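Cryptochrome DASH (Arabidopsis thaliana, PDB 2J4D) repairs cyclobutane pyrimidine dimers in single-stranded DNA, binds DNA without sequence preference, carries FAD and a folate light antenna, and may act as a photoreceptor. Local coordinates at residues 82-91 and 408-418; 396-404 and 431-439. All coordinates share one frame; numbering follows the deposited sequence.

Contact 1. Residues 82-91 and 408-418; sequences THFFNFPKTG and DWRMGAEWFET. With MHF (5,10-methenyl-6,7,8-trihydrofolic acid), chain D.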
loop_
_atom_site.group_PDB
_atom_site.type_symbol
_atom_site.label_atom_id
_atom_site.label_comp_id
_atom_site.label_asym_id
_atom_site.label_seq_id
_atom_site.Cartn_x
_atom_site.Cartn_y
_atom_site.Cartn_z
ATOM N N THR A 82 -5.580 15.072 -7.292
ATOM C CA THR A 82 -4.726 14.280 -8.167
ATOM C C THR A 82 -4.177 15.144 -9.298
ATOM O O THR A 82 -4.763 16.159 -9.670
ATOM C CB THR A 82 -5.460 13.037 -8.715
ATOM O OG1 THR A 82 -6.640 13.432 -9.420
ATOM C CG2 THR A 82 -5.842 12.111 -7.559
ATOM N N HIS A 83 -3.039 14.719 -9.828
ATOM C CA HIS A 83 -2.288 15.441 -10.847
ATOM C C HIS A 83 -2.956 15.892 -12.139
ATOM O O HIS A 83 -3.002 17.093 -12.438
ATOM C CB HIS A 83 -1.027 14.632 -11.178
ATOM C CG HIS A 83 -0.020 15.375 -12.000
ATOM N ND1 HIS A 83 -0.118 15.494 -13.370
ATOM C CD2 HIS A 83 1.116 16.022 -11.646
ATOM C CE1 HIS A 83 0.918 16.180 -13.825
ATOM N NE2 HIS A 83 1.682 16.511 -12.799
ATOM N N PHE A 84 -3.462 14.943 -12.909
ATOM C CA PHE A 84 -4.084 15.268 -14.182
ATOM C C PHE A 84 -5.575 15.570 -14.160
ATOM O O PHE A 84 -6.014 16.486 -14.839
ATOM C CB PHE A 84 -3.821 14.141 -15.193
ATOM C CG PHE A 84 -2.373 14.006 -15.588
ATOM C CD1 PHE A 84 -1.763 14.971 -16.386
ATOM C CD2 PHE A 84 -1.614 12.928 -15.145
ATOM C CE1 PHE A 84 -0.415 14.865 -16.735
ATOM C CE2 PHE A 84 -0.260 12.809 -15.487
ATOM C CZ PHE A 84 0.340 13.780 -16.285
ATOM N N PHE A 85 -6.346 14.821 -13.373
ATOM C CA PHE A 85 -7.796 14.988 -13.348
ATOM C C PHE A 85 -8.398 15.570 -12.084
ATOM O O PHE A 85 -9.616 15.638 -11.935
ATOM C CB PHE A 85 -8.436 13.642 -13.676
ATOM C CG PHE A 85 -7.999 13.099 -14.998
ATOM C CD1 PHE A 85 -8.484 13.652 -16.181
ATOM C CD2 PHE A 85 -7.013 12.123 -15.071
ATOM C CE1 PHE A 85 -7.986 13.248 -17.421
ATOM C CE2 PHE A 85 -6.504 11.711 -16.303
ATOM C CZ PHE A 85 -6.990 12.277 -17.482
ATOM N N ASN A 86 -7.525 15.989 -11.179
ATOM C CA ASN A 86 -7.908 16.599 -9.921
ATOM C C ASN A 86 -9.006 15.972 -9.065
ATOM O O ASN A 86 -9.932 16.665 -8.628
ATOM C CB ASN A 86 -8.218 18.079 -10.155
ATOM C CG ASN A 86 -7.070 18.803 -10.820
ATOM O OD1 ASN A 86 -7.024 18.930 -12.044
ATOM N ND2 ASN A 86 -6.115 19.262 -10.014
ATOM N N PHE A 87 -8.906 14.664 -8.821
ATOM C CA PHE A 87 -9.852 13.996 -7.931
ATOM C C PHE A 87 -9.196 14.232 -6.569
ATOM O O PHE A 87 -8.095 14.770 -6.516
ATOM C CB PHE A 87 -9.910 12.486 -8.207
ATOM C CG PHE A 87 -10.190 12.132 -9.639
ATOM C CD1 PHE A 87 -11.039 12.918 -10.415
ATOM C CD2 PHE A 87 -9.645 10.981 -10.198
ATOM C CE1 PHE A 87 -11.344 12.559 -11.730
ATOM C CE2 PHE A 87 -9.941 10.609 -11.504
ATOM C CZ PHE A 87 -10.794 11.399 -12.274
ATOM N N PRO A 88 -9.847 13.855 -5.456
ATOM C CA PRO A 88 -9.189 14.087 -4.157
ATOM C C PRO A 88 -7.852 13.324 -4.108
ATOM O O PRO A 88 -7.790 12.165 -4.520
ATOM C CB PRO A 88 -10.193 13.532 -3.154
ATOM C CG PRO A 88 -11.520 13.717 -3.860
ATOM C CD PRO A 88 -11.208 13.317 -5.274
ATOM N N LYS A 89 -6.791 13.965 -3.615
ATOM C CA LYS A 89 -5.482 13.312 -3.553
ATOM C C LYS A 89 -5.563 12.085 -2.644
ATOM O O LYS A 89 -5.007 11.027 -2.952
ATOM C CB LYS A 89 -4.421 14.300 -3.055
ATOM C CG LYS A 89 -2.997 13.742 -2.996
ATOM C CD LYS A 89 -2.461 13.338 -4.376
ATOM C CE LYS A 89 -0.959 13.016 -4.295
ATOM N NZ LYS A 89 -0.392 12.500 -5.585
ATOM N N THR A 90 -6.263 12.239 -1.524
ATOM C CA THR A 90 -6.472 11.150 -0.583
ATOM C C THR A 90 -7.967 11.072 -0.248
ATOM O O THR A 90 -8.532 11.981 0.369
ATOM C CB THR A 90 -5.682 11.349 0.724
ATOM O OG1 THR A 90 -4.276 11.312 0.449
ATOM C CG2 THR A 90 -6.019 10.243 1.719
ATOM N N GLY A 91 -8.601 9.987 -0.673
ATOM C CA GLY A 91 -10.015 9.803 -0.402
ATOM C C GLY A 91 -10.268 9.562 1.076
ATOM O O GLY A 91 -9.350 9.231 1.838
ATOM N N ASP A 408 -8.608 7.478 -21.505
ATOM C CA ASP A 408 -7.240 7.809 -21.102
ATOM C C ASP A 408 -7.046 6.986 -19.823
ATOM O O ASP A 408 -7.754 7.210 -18.840
ATOM C CB ASP A 408 -7.184 9.314 -20.787
ATOM C CG ASP A 408 -5.808 9.791 -20.379
ATOM O OD1 ASP A 408 -5.146 9.115 -19.560
ATOM O OD2 ASP A 408 -5.394 10.866 -20.869
ATOM N N TRP A 409 -6.100 6.050 -19.833
ATOM C CA TRP A 409 -5.883 5.177 -18.676
ATOM C C TRP A 409 -5.585 5.879 -17.352
ATOM O O TRP A 409 -5.879 5.348 -16.277
ATOM C CB TRP A 409 -4.774 4.151 -18.968
ATOM C CG TRP A 409 -3.371 4.711 -19.097
ATOM C CD1 TRP A 409 -2.743 5.112 -20.246
ATOM C CD2 TRP A 409 -2.422 4.907 -18.036
ATOM N NE1 TRP A 409 -1.462 5.541 -19.964
ATOM C CE2 TRP A 409 -1.243 5.428 -18.617
ATOM C CE3 TRP A 409 -2.459 4.693 -16.650
ATOM C CZ2 TRP A 409 -0.104 5.739 -17.857
ATOM C CZ3 TRP A 409 -1.323 5.003 -15.893
ATOM C CH2 TRP A 409 -0.163 5.520 -16.502
ATOM N N ARG A 410 -5.016 7.073 -17.419
ATOM C CA ARG A 410 -4.686 7.796 -16.199
ATOM C C ARG A 410 -5.941 8.232 -15.440
ATOM O O ARG A 410 -5.883 8.522 -14.249
ATOM C CB ARG A 410 -3.780 8.984 -16.547
ATOM C CG ARG A 410 -2.480 8.520 -17.224
ATOM C CD ARG A 410 -1.724 9.655 -17.860
ATOM N NE ARG A 410 -2.535 10.336 -18.858
ATOM C CZ ARG A 410 -2.273 11.553 -19.321
ATOM N NH1 ARG A 410 -1.219 12.222 -18.875
ATOM N NH2 ARG A 410 -3.074 12.106 -20.216
ATOM N N MET A 411 -7.083 8.271 -16.119
ATOM C CA MET A 411 -8.305 8.641 -15.429
ATOM C C MET A 411 -8.598 7.511 -14.455
ATOM O O MET A 411 -8.987 7.747 -13.310
ATOM C CB MET A 411 -9.467 8.805 -16.411
ATOM C CG MET A 411 -9.334 10.013 -17.300
ATOM S SD MET A 411 -10.770 10.211 -18.357
ATOM C CE MET A 411 -11.741 11.336 -17.372
ATOM N N GLY A 412 -8.401 6.281 -14.917
ATOM C CA GLY A 412 -8.632 5.132 -14.061
ATOM C C GLY A 412 -7.573 5.034 -12.968
ATOM O O GLY A 412 -7.880 4.714 -11.814
ATOM N N ALA A 413 -6.325 5.323 -13.321
ATOM C CA ALA A 413 -5.233 5.262 -12.351
ATOM C C ALA A 413 -5.396 6.296 -11.236
ATOM O O ALA A 413 -5.120 5.996 -10.066
ATOM C CB ALA A 413 -3.879 5.450 -13.058
ATOM N N GLU A 414 -5.850 7.502 -11.584
ATOM C CA GLU A 414 -6.038 8.547 -10.580
ATOM C C GLU A 414 -7.230 8.261 -9.680
ATOM O O GLU A 414 -7.230 8.638 -8.498
ATOM C CB GLU A 414 -6.171 9.935 -11.236
ATOM C CG GLU A 414 -4.808 10.505 -11.672
ATOM C CD GLU A 414 -4.832 11.974 -12.074
ATOM O OE1 GLU A 414 -5.852 12.660 -11.862
ATOM O OE2 GLU A 414 -3.799 12.445 -12.596
ATOM N N TRP A 415 -8.247 7.596 -10.225
ATOM C CA TRP A 415 -9.408 7.254 -9.414
ATOM C C TRP A 415 -8.996 6.178 -8.408
ATOM O O TRP A 415 -9.441 6.188 -7.259
ATOM C CB TRP A 415 -10.572 6.754 -10.276
ATOM C CG TRP A 415 -11.798 6.481 -9.437
ATOM C CD1 TRP A 415 -12.440 5.285 -9.286
ATOM C CD2 TRP A 415 -12.490 7.417 -8.597
ATOM N NE1 TRP A 415 -13.491 5.418 -8.401
ATOM C CE2 TRP A 415 -13.543 6.714 -7.964
ATOM C CE3 TRP A 415 -12.321 8.778 -8.315
ATOM C CZ2 TRP A 415 -14.425 7.328 -7.066
ATOM C CZ3 TRP A 415 -13.199 9.391 -7.418
ATOM C CH2 TRP A 415 -14.239 8.662 -6.807
ATOM N N PHE A 416 -8.137 5.254 -8.838
ATOM C CA PHE A 416 -7.643 4.215 -7.936
ATOM C C PHE A 416 -6.790 4.935 -6.876
ATOM O O PHE A 416 -6.832 4.603 -5.690
ATOM C CB PHE A 416 -6.788 3.194 -8.700
ATOM C CG PHE A 416 -7.547 1.982 -9.186
ATOM C CD1 PHE A 416 -8.864 2.086 -9.637
ATOM C CD2 PHE A 416 -6.918 0.737 -9.243
ATOM C CE1 PHE A 416 -9.542 0.968 -10.139
ATOM C CE2 PHE A 416 -7.581 -0.388 -9.743
ATOM C CZ PHE A 416 -8.901 -0.270 -10.195
ATOM N N GLU A 417 -6.044 5.949 -7.303
ATOM C CA GLU A 417 -5.211 6.704 -6.368
ATOM C C GLU A 417 -6.073 7.358 -5.282
ATOM O O GLU A 417 -5.700 7.404 -4.108
ATOM C CB GLU A 417 -4.393 7.773 -7.100
ATOM C CG GLU A 417 -3.655 8.711 -6.123
ATOM C CD GLU A 417 -2.571 9.552 -6.773
ATOM O OE1 GLU A 417 -2.469 9.566 -8.023
ATOM O OE2 GLU A 417 -1.818 10.205 -6.020
ATOM N N THR A 418 -7.237 7.856 -5.669
ATOM C CA THR A 418 -8.121 8.469 -4.696
ATOM C C THR A 418 -8.695 7.447 -3.716
ATOM O O THR A 418 -8.684 7.656 -2.500
ATOM C CB THR A 418 -9.330 9.154 -5.379
ATOM O OG1 THR A 418 -8.880 10.247 -6.187
ATOM C CG2 THR A 418 -10.298 9.669 -4.336
HETATM N N1 MHF D . 1.665 9.684 -6.263
HETATM C C2 MHF D . 2.814 9.628 -5.506
HETATM N NA2 MHF D . 2.777 9.009 -4.292
HETATM N N3 MHF D . 3.964 10.170 -5.939
HETATM C C4 MHF D . 4.036 10.822 -7.139
HETATM O O4 MHF D . 5.102 11.324 -7.516
HETATM C C4A MHF D . 2.862 10.918 -7.944
HETATM N N5 MHF D . 2.808 11.606 -9.183
HETATM C C6 MHF D . 1.503 11.989 -9.824
HETATM C C7 MHF D . 0.592 10.744 -9.739
HETATM N N8 MHF D . 0.511 10.395 -8.283
HETATM C C8A MHF D . 1.666 10.325 -7.490
HETATM C C9 MHF D . 1.851 12.474 -11.259
HETATM N N10 MHF D . 3.301 12.178 -11.360
HETATM C C11 MHF D . 3.835 12.264 -9.994
HETATM C C12 MHF D . 5.529 14.632 -14.097
HETATM C C13 MHF D . 4.337 13.959 -14.501
HETATM C C14 MHF D . 3.611 13.187 -13.595
HETATM C C15 MHF D . 4.039 13.056 -12.248
HETATM C C16 MHF D . 5.238 13.760 -11.830
HETATM C C17 MHF D . 5.970 14.540 -12.747
HETATM C C MHF D . 6.302 15.400 -15.111
HETATM O O MHF D . 5.896 15.432 -16.268
HETATM N N MHF D . 7.446 16.041 -14.783
HETATM C CA MHF D . 8.199 16.763 -15.810
HETATM C CB MHF D . 8.987 17.915 -15.188
HETATM C CG MHF D . 8.132 18.938 -14.485
HETATM C CD MHF D . 7.104 19.555 -15.407
HETATM O OE1 MHF D . 7.505 20.321 -16.310
HETATM O OE2 MHF D . 5.899 19.258 -15.242
HETATM C CT MHF D . 9.168 15.812 -16.518
HETATM O O1 MHF D . 9.406 14.704 -15.992
HETATM O O2 MHF D . 9.689 16.181 -17.591
HETATM O O HOH W 1 -2.268 12.317 -8.800
HETATM O O HOH W 2 -2.358 10.150 -3.315
#
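The carboxylate of E414, buried on helix 409-419, is gripped by three donors from the loop 82-91. With CG beside the backbone N (chi1 -78°) and the chain extended beyond it, E414 carries its carboxylate into the loop. F84 N reaches the syn lone pair of E414 OE2 at 2.5 Å, F85 N meets E414 OE1 at 2.7 Å, and T82 OG1 donates to E414 OE1 from above the carboxylate plane. Within the loop, F87 N donates to T82 OG1 and positions that hydroxyl. Packing is dense beside it: M411 CG lies over one face of the F85 ring, 3.3 Å from F85 CZ, with the sulfur over the same face in a Met-aromatic contact, and the edge of W415 is directed at the face of F87 with planes at 84°. The outer side is looser. The F84 ring lies between H83 ND1 and the R410 guanidinium, a cation-pi contact with R410 CZ 4.3 Å from the ring centroid; D408 holds R410 side-on through NE and NH2. P88 lies toward solvent, although T418 OG1 still donates to P88 O. On the folate side, K89 NZ forms a 2.7 Å salt bridge with E417 OE2, and folate N8 donates to E417 OE1 at 3.1 Å; E148 also pairs with K89. Two carboxylates thus help join the alpha/beta domain to the FAD-binding domain, and the lysine probably helps keep E417 ionised as an acceptor for the antenna.

Contact 2. Residues 396-404 and 431-439; sequences IVCSFLVRD and NWTYGAGVG. With FAD (flavin-adenine dinucleotide), chain C.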
loop_
_atom_site.group_PDB
_atom_site.type_symbol
_atom_site.label_atom_id
_atom_site.label_comp_id
_atom_site.label_asym_id
_atom_site.label_seq_id
_atom_site.Cartn_x
_atom_site.Cartn_y
_atom_site.Cartn_z
ATOM N N ILE A 396 -9.503 -6.565 -14.505
ATOM C CA ILE A 396 -10.691 -6.507 -15.348
ATOM C C ILE A 396 -11.197 -5.080 -15.574
ATOM O O ILE A 396 -11.375 -4.659 -16.723
ATOM C CB ILE A 396 -11.826 -7.371 -14.748
ATOM C CG1 ILE A 396 -11.385 -8.837 -14.698
ATOM C CG2 ILE A 396 -13.089 -7.238 -15.587
ATOM C CD1 ILE A 396 -12.328 -9.740 -13.940
ATOM N N VAL A 397 -11.413 -4.321 -14.498
ATOM C CA VAL A 397 -11.917 -2.957 -14.663
ATOM C C VAL A 397 -10.931 -2.076 -15.419
ATOM O O VAL A 397 -11.333 -1.128 -16.097
ATOM C CB VAL A 397 -12.295 -2.284 -13.307
ATOM C CG1 VAL A 397 -13.371 -3.099 -12.626
ATOM C CG2 VAL A 397 -11.069 -2.133 -12.395
ATOM N N CYS A 398 -9.643 -2.392 -15.308
ATOM C CA CYS A 398 -8.617 -1.631 -16.021
ATOM C C CYS A 398 -8.765 -1.880 -17.525
ATOM O O CYS A 398 -8.769 -0.944 -18.339
ATOM C CB CYS A 398 -7.217 -2.065 -15.563
ATOM S SG CYS A 398 -5.888 -1.540 -16.681
ATOM N N SER A 399 -8.878 -3.147 -17.897
ATOM C CA SER A 399 -9.039 -3.499 -19.305
ATOM C C SER A 399 -10.318 -2.868 -19.860
ATOM O O SER A 399 -10.329 -2.325 -20.961
ATOM C CB SER A 399 -9.108 -5.024 -19.463
ATOM O OG SER A 399 -9.246 -5.388 -20.828
ATOM N N PHE A 400 -11.397 -2.933 -19.087
ATOM C CA PHE A 400 -12.665 -2.364 -19.529
ATOM C C PHE A 400 -12.565 -0.863 -19.818
ATOM O O PHE A 400 -13.021 -0.379 -20.866
ATOM C CB PHE A 400 -13.749 -2.594 -18.476
ATOM C CG PHE A 400 -15.116 -2.150 -18.917
ATOM C CD1 PHE A 400 -15.886 -2.956 -19.752
ATOM C CD2 PHE A 400 -15.627 -0.919 -18.514
ATOM C CE1 PHE A 400 -17.148 -2.543 -20.179
ATOM C CE2 PHE A 400 -16.888 -0.494 -18.934
ATOM C CZ PHE A 400 -17.651 -1.309 -19.770
ATOM N N LEU A 401 -11.976 -0.123 -18.885
ATOM C CA LEU A 401 -11.840 1.316 -19.056
ATOM C C LEU A 401 -11.006 1.682 -20.262
ATOM O O LEU A 401 -11.363 2.578 -21.035
ATOM C CB LEU A 401 -11.219 1.948 -17.810
ATOM C CG LEU A 401 -11.061 3.469 -17.924
ATOM C CD1 LEU A 401 -11.361 4.107 -16.581
ATOM C CD2 LEU A 401 -9.658 3.824 -18.410
ATOM N N VAL A 402 -9.888 0.988 -20.422
ATOM C CA VAL A 402 -8.977 1.256 -21.520
ATOM C C VAL A 402 -9.421 0.727 -22.880
ATOM O O VAL A 402 -9.405 1.455 -23.870
ATOM C CB VAL A 402 -7.571 0.669 -21.227
ATOM C CG1 VAL A 402 -6.683 0.782 -22.464
ATOM C CG2 VAL A 402 -6.937 1.395 -20.048
ATOM N N ARG A 403 -9.815 -0.539 -22.921
ATOM C CA ARG A 403 -10.183 -1.171 -24.181
ATOM C C ARG A 403 -11.643 -1.113 -24.610
ATOM O O ARG A 403 -11.931 -0.910 -25.785
ATOM C CB ARG A 403 -9.692 -2.619 -24.164
ATOM C CG ARG A 403 -8.191 -2.705 -23.905
ATOM C CD ARG A 403 -7.612 -4.079 -24.191
ATOM N NE ARG A 403 -6.150 -4.030 -24.195
ATOM C CZ ARG A 403 -5.415 -3.829 -23.107
ATOM N NH1 ARG A 403 -6.013 -3.670 -21.937
ATOM N NH2 ARG A 403 -4.091 -3.764 -23.189
ATOM N N ASP A 404 -12.562 -1.292 -23.673
ATOM C CA ASP A 404 -13.974 -1.246 -24.014
ATOM C C ASP A 404 -14.492 0.183 -24.062
ATOM O O ASP A 404 -15.274 0.533 -24.945
ATOM C CB ASP A 404 -14.775 -2.078 -23.020
ATOM C CG ASP A 404 -14.456 -3.556 -23.126
ATOM O OD1 ASP A 404 -14.736 -4.146 -24.196
ATOM O OD2 ASP A 404 -13.917 -4.123 -22.151
ATOM N N ASN A 431 1.041 -1.261 -12.361
ATOM C CA ASN A 431 0.041 -2.196 -12.851
ATOM C C ASN A 431 -0.861 -1.566 -13.914
ATOM O O ASN A 431 -1.263 -2.250 -14.862
ATOM C CB ASN A 431 -0.791 -2.739 -11.690
ATOM C CG ASN A 431 -0.108 -3.889 -10.968
ATOM O OD1 ASN A 431 -0.081 -5.016 -11.460
ATOM N ND2 ASN A 431 0.457 -3.607 -9.797
ATOM N N TRP A 432 -1.180 -0.280 -13.778
ATOM C CA TRP A 432 -2.012 0.375 -14.786
ATOM C C TRP A 432 -1.304 0.455 -16.145
ATOM O O TRP A 432 -1.933 0.214 -17.176
ATOM C CB TRP A 432 -2.446 1.787 -14.348
ATOM C CG TRP A 432 -3.740 1.799 -13.580
ATOM C CD1 TRP A 432 -3.896 1.759 -12.220
ATOM C CD2 TRP A 432 -5.065 1.781 -14.134
ATOM N NE1 TRP A 432 -5.233 1.710 -11.897
ATOM C CE2 TRP A 432 -5.972 1.722 -13.051
ATOM C CE3 TRP A 432 -5.571 1.804 -15.440
ATOM C CZ2 TRP A 432 -7.362 1.684 -13.235
ATOM C CZ3 TRP A 432 -6.952 1.765 -15.623
ATOM C CH2 TRP A 432 -7.830 1.705 -14.525
ATOM N N THR A 433 -0.008 0.777 -16.161
ATOM C CA THR A 433 0.700 0.855 -17.438
ATOM C C THR A 433 0.677 -0.509 -18.107
ATOM O O THR A 433 0.510 -0.607 -19.328
ATOM C CB THR A 433 2.170 1.311 -17.288
ATOM O OG1 THR A 433 2.895 0.371 -16.487
ATOM C CG2 THR A 433 2.234 2.681 -16.655
ATOM N N TYR A 434 0.846 -1.561 -17.307
ATOM C CA TYR A 434 0.803 -2.924 -17.822
ATOM C C TYR A 434 -0.567 -3.200 -18.438
ATOM O O TYR A 434 -0.671 -3.564 -19.611
ATOM C CB TYR A 434 1.069 -3.925 -16.695
ATOM C CG TYR A 434 2.508 -4.367 -16.608
ATOM C CD1 TYR A 434 3.546 -3.433 -16.605
ATOM C CD2 TYR A 434 2.839 -5.720 -16.537
ATOM C CE1 TYR A 434 4.879 -3.834 -16.535
ATOM C CE2 TYR A 434 4.168 -6.133 -16.465
ATOM C CZ TYR A 434 5.181 -5.185 -16.464
ATOM O OH TYR A 434 6.497 -5.581 -16.387
ATOM N N GLY A 435 -1.616 -3.015 -17.640
ATOM C CA GLY A 435 -2.967 -3.247 -18.121
ATOM C C GLY A 435 -3.348 -2.405 -19.323
ATOM O O GLY A 435 -4.102 -2.849 -20.189
ATOM N N ALA A 436 -2.824 -1.188 -19.387
ATOM C CA ALA A 436 -3.122 -0.283 -20.485
ATOM C C ALA A 436 -2.264 -0.584 -21.712
ATOM O O ALA A 436 -2.466 0.004 -22.770
ATOM C CB ALA A 436 -2.910 1.155 -20.045
ATOM N N GLY A 437 -1.305 -1.491 -21.558
ATOM C CA GLY A 437 -0.429 -1.848 -22.657
ATOM C C GLY A 437 0.643 -0.820 -22.981
ATOM O O GLY A 437 1.128 -0.768 -24.111
ATOM N N VAL A 438 1.022 0.000 -22.004
ATOM C CA VAL A 438 2.048 1.012 -22.236
ATOM C C VAL A 438 3.315 0.784 -21.403
ATOM O O VAL A 438 4.179 1.665 -21.306
ATOM C CB VAL A 438 1.502 2.435 -21.966
ATOM C CG1 VAL A 438 0.321 2.715 -22.887
ATOM C CG2 VAL A 438 1.083 2.578 -20.506
ATOM N N GLY A 439 3.407 -0.397 -20.797
ATOM C CA GLY A 439 4.573 -0.759 -20.010
ATOM C C GLY A 439 5.568 -1.374 -20.975
ATOM O O GLY A 439 5.265 -1.479 -22.163
HETATM P PA FAD C . -2.211 -11.020 -2.454
HETATM O O1A FAD C . -2.450 -11.587 -1.111
HETATM O O2A FAD C . -2.588 -11.795 -3.660
HETATM O O5B FAD C . -0.659 -10.629 -2.616
HETATM C C5B FAD C . 0.178 -10.441 -1.454
HETATM C C4B FAD C . 0.941 -9.122 -1.622
HETATM O O4B FAD C . 1.709 -9.195 -2.822
HETATM C C3B FAD C . 0.064 -7.884 -1.774
HETATM O O3B FAD C . -0.423 -7.403 -0.533
HETATM C C2B FAD C . 0.998 -6.958 -2.491
HETATM O O2B FAD C . 1.840 -6.193 -1.657
HETATM C C1B FAD C . 1.760 -7.899 -3.441
HETATM N N9A FAD C . 1.201 -8.008 -4.805
HETATM C C8A FAD C . 0.352 -8.981 -5.296
HETATM N N7A FAD C . 0.043 -8.791 -6.572
HETATM C C5A FAD C . 0.725 -7.649 -6.932
HETATM C C6A FAD C . 0.797 -6.933 -8.150
HETATM N N6A FAD C . 0.180 -7.288 -9.269
HETATM N N1A FAD C . 1.583 -5.792 -8.170
HETATM C C2A FAD C . 2.241 -5.387 -7.034
HETATM N N3A FAD C . 2.213 -6.025 -5.839
HETATM C C4A FAD C . 1.433 -7.140 -5.835
HETATM N N1 FAD C . -1.236 -3.059 -5.217
HETATM C C2 FAD C . -0.847 -2.156 -4.250
HETATM O O2 FAD C . -0.234 -2.516 -3.262
HETATM N N3 FAD C . -1.178 -0.804 -4.431
HETATM C C4 FAD C . -1.880 -0.314 -5.530
HETATM O O4 FAD C . -2.146 0.898 -5.631
HETATM C C4X FAD C . -2.276 -1.247 -6.518
HETATM N N5 FAD C . -2.990 -0.844 -7.658
HETATM C C5X FAD C . -3.276 -1.751 -8.681
HETATM C C6 FAD C . -3.879 -1.320 -9.870
HETATM C C7 FAD C . -4.185 -2.211 -10.925
HETATM C C7M FAD C . -4.832 -1.681 -12.182
HETATM C C8 FAD C . -3.861 -3.606 -10.758
HETATM C C8M FAD C . -4.153 -4.638 -11.836
HETATM C C9 FAD C . -3.254 -4.050 -9.568
HETATM C C9A FAD C . -2.949 -3.144 -8.509
HETATM N N10 FAD C . -2.337 -3.566 -7.292
HETATM C C10 FAD C . -1.936 -2.618 -6.324
HETATM C "C1'" FAD C . -1.751 -4.942 -7.185
HETATM C "C2'" FAD C . -2.657 -6.040 -6.592
HETATM O "O2'" FAD C . -3.906 -6.043 -7.261
HETATM C "C3'" FAD C . -2.871 -5.787 -5.101
HETATM O "O3'" FAD C . -1.607 -5.708 -4.413
HETATM C "C4'" FAD C . -3.678 -6.877 -4.375
HETATM O "O4'" FAD C . -4.993 -6.973 -4.926
HETATM C "C5'" FAD C . -3.761 -6.528 -2.894
HETATM O "O5'" FAD C . -4.487 -7.541 -2.194
HETATM P P FAD C . -3.847 -8.762 -1.427
HETATM O O1P FAD C . -2.996 -8.162 -0.387
HETATM O O2P FAD C . -4.940 -9.633 -0.915
HETATM O O3P FAD C . -3.074 -9.656 -2.487
#
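With SG anti to its backbone N (chi1 164°), C398 directs its sulfur toward W432, whose own chi1 of -90° swings the indole across to helix 391-404. C398 CB sits over the face of the six-membered ring of W432, 4.1 Å from its centroid in a CH-pi contact, while C398 SG approaches obliquely, 3.6 Å from W432 CE3. The flavin methyl C7M lies over the same face of the indole, nearer its five-membered end, 3.4 Å from W432 NE1. V402 CG2 comes to the indole edge and also touches A436 CB at 4.0 Å. Close approach at G435 depends on its having no side chain, since a CB there would run into the cysteine sulfur. Farther along, the R403 chain is extended from CG to NE and carries the guanidinium to the end of helix 425-436. R403 NH1 donates to G435 O at 2.7 Å, nearly along the C=O axis and in the guanidinium plane; NH2 adds a weak bond to the same oxygen. The helix ends there in a Schellman motif, with G437 at positive phi. Replacing W432 with an alanine is likely to leave the C398 sulfur and C7M without the ring they share and open a gap beside V402. On the cofactor side, N431 ND2 donates to adenine N1A at 2.9 Å, and OD1 accepts from N6A. Helix segments 396-404 and 431-436 cross at -52°; C398, V402 and R403 fasten them together, while N431 and W432 line the FAD pocket of the photolyase/cryptochrome family, in which the folded cofactor brings adenine and flavin to one helix.

How the contacts relate
Helix 409-419 connects the two contacts, whose centres are 15 Å apart: it follows helix 391-404 in the chain and precedes helix 425-436. While E414 and E417 serve contact 1, residues on another side of the helix pack against contact 2. F416 CD2 approaches W432 NE1 to 3.3 Å in an edge-to-face ring pair, G412 C lies 3.4 Å from W432 CZ2, and F416 CZ touches V397 CG2 at 3.6 Å. The helix thus reaches both chromophores, through F416 to FAD and through E417 to the folate. The side chain of E417 is about 7 Å from FAD. The side chain of W432, which touches the flavin, is about 10 Å from the bound MHF.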